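Local structure of ionotropic glutamate receptor bacterial homologue (Nostoc punctiforme, 2PYY) at residues V11-V16 with L162-A167. The protein is a bacterial homologue of ionotropic glutamate receptors whose ligand-binding core binds L-glutamate in a pocket between two lobes. Numbering follows the deposited sequence.
Sequences VIPPFV and LLFYAA
Pro14 sets its CB over one face of the Phe164 ring, while its CG and CD pass beyond the ring's outline. Its CB stands 3.9 Å from the ring centroid and 18° off the normal, a CH-pi contact displaced toward the CD1-CE1 side of the ring. The two side chains run past each other in opposite directions, which brings Pro14 CD back to the root of the aromatic residue, 3.6 Å from Phe164 CB. Phe164 reaches the loop because its CG lies anti to the backbone N (chi1 -168°), carrying the ring out from helix 159-166. Toward the CD2-CE2 side, Pro13 CB comes in obliquely, 3.8 Å from Phe164 CE2, and the phenyl ring thus spans both prolines. The peptide bond between these prolines is cis, and both direct their CB atoms toward the helix. The contact joins the two lobes of a periplasmic-binding-protein-like fold: the loop follows strand 5-10 of one lobe, while the helix follows strand 154-158 of the other. Within the loop, Phe15 and Val16 both face Ile12 in a classic beta bulge, and Ile12 itself touches the bound glutamate. An alanine in place of Phe164 would remove the ring and is likely to leave Pro14 CB without its aromatic face and Pro13 without its apolar partner on the helix. Pro14 also packs on Phe221, and Phe15 turns to Pro160 and Val161 at the start of the same helix.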
# COMPACT_ATOMS: atom_id res chain seq x y z
N VAL B 11 -8.93 -5.92 -15.76
CA VAL B 11 -9.52 -4.85 -16.56
C VAL B 11 -9.73 -3.59 -15.72
O VAL B 11 -10.44 -3.61 -14.72
CB VAL B 11 -10.86 -5.30 -17.16
CG1 VAL B 11 -11.47 -4.18 -18.01
CG2 VAL B 11 -10.63 -6.55 -18.01
N ILE B 12 -9.08 -2.50 -16.12
CA ILE B 12 -9.17 -1.23 -15.43
C ILE B 12 -8.64 -0.13 -16.36
O ILE B 12 -7.45 0.16 -16.37
CB ILE B 12 -8.36 -1.25 -14.10
CG1 ILE B 12 -8.38 0.14 -13.45
CG2 ILE B 12 -6.93 -1.74 -14.35
CD1 ILE B 12 -8.64 0.09 -11.96
N PRO B 13 -9.52 0.47 -17.17
CA PRO B 13 -9.12 1.53 -18.10
C PRO B 13 -8.62 2.78 -17.41
O PRO B 13 -9.05 3.11 -16.31
CB PRO B 13 -10.39 1.76 -18.93
CG PRO B 13 -11.49 1.38 -18.00
CD PRO B 13 -10.94 0.13 -17.34
N PRO B 14 -7.69 3.50 -18.05
CA PRO B 14 -7.11 3.21 -19.37
C PRO B 14 -5.87 2.32 -19.36
O PRO B 14 -5.14 2.27 -20.35
CB PRO B 14 -6.80 4.60 -19.91
CG PRO B 14 -6.30 5.29 -18.67
CD PRO B 14 -7.26 4.84 -17.58
N PHE B 15 -5.62 1.63 -18.25
CA PHE B 15 -4.45 0.74 -18.18
C PHE B 15 -4.72 -0.57 -18.92
O PHE B 15 -3.89 -1.03 -19.70
CB PHE B 15 -4.06 0.49 -16.71
CG PHE B 15 -3.68 1.75 -15.98
CD1 PHE B 15 -4.66 2.54 -15.38
CD2 PHE B 15 -2.36 2.21 -16.02
CE1 PHE B 15 -4.32 3.78 -14.83
CE2 PHE B 15 -2.02 3.44 -15.47
CZ PHE B 15 -3.00 4.23 -14.88
N VAL B 16 -5.90 -1.15 -18.69
CA VAL B 16 -6.31 -2.38 -19.35
C VAL B 16 -7.78 -2.28 -19.77
O VAL B 16 -8.66 -2.05 -18.94
CB VAL B 16 -6.18 -3.61 -18.42
CG1 VAL B 16 -6.68 -4.86 -19.14
CG2 VAL B 16 -4.73 -3.79 -17.98
N LEU B 162 -10.09 7.38 -12.27
CA LEU B 162 -11.23 8.29 -12.09
C LEU B 162 -11.23 9.35 -13.21
O LEU B 162 -12.27 9.63 -13.81
CB LEU B 162 -11.17 8.96 -10.71
CG LEU B 162 -11.36 8.03 -9.49
CD1 LEU B 162 -11.08 8.79 -8.20
CD2 LEU B 162 -12.78 7.48 -9.49
N LEU B 163 -10.07 9.93 -13.50
CA LEU B 163 -10.00 10.94 -14.56
C LEU B 163 -10.57 10.43 -15.87
O LEU B 163 -11.39 11.09 -16.49
CB LEU B 163 -8.56 11.40 -14.79
CG LEU B 163 -8.04 12.40 -13.76
CD1 LEU B 163 -6.56 12.65 -14.01
CD2 LEU B 163 -8.83 13.71 -13.85
N PHE B 164 -10.13 9.24 -16.27
CA PHE B 164 -10.60 8.63 -17.51
C PHE B 164 -12.12 8.45 -17.52
O PHE B 164 -12.78 8.72 -18.52
CB PHE B 164 -9.94 7.28 -17.71
CG PHE B 164 -10.14 6.71 -19.08
CD1 PHE B 164 -9.44 7.22 -20.16
CD2 PHE B 164 -11.03 5.67 -19.30
CE1 PHE B 164 -9.62 6.69 -21.44
CE2 PHE B 164 -11.22 5.13 -20.57
CZ PHE B 164 -10.52 5.65 -21.64
N TYR B 165 -12.65 7.96 -16.41
CA TYR B 165 -14.08 7.74 -16.26
C TYR B 165 -14.80 9.09 -16.32
O TYR B 165 -15.85 9.22 -16.95
CB TYR B 165 -14.39 7.08 -14.91
CG TYR B 165 -15.85 7.18 -14.50
CD1 TYR B 165 -16.84 6.45 -15.18
CD2 TYR B 165 -16.25 8.06 -13.49
CE1 TYR B 165 -18.18 6.60 -14.86
CE2 TYR B 165 -17.60 8.21 -13.16
CZ TYR B 165 -18.56 7.47 -13.86
OH TYR B 165 -19.89 7.62 -13.58
N ALA B 166 -14.22 10.08 -15.66
CA ALA B 166 -14.78 11.42 -15.61
C ALA B 166 -14.77 12.08 -16.99
O ALA B 166 -15.78 12.64 -17.43
CB ALA B 166 -14.01 12.27 -14.61
N ALA B 167 -13.63 12.03 -17.67
CA ALA B 167 -13.53 12.63 -18.99
C ALA B 167 -14.33 11.84 -20.03
O ALA B 167 -14.45 12.26 -21.18
CB ALA B 167 -12.06 12.72 -19.41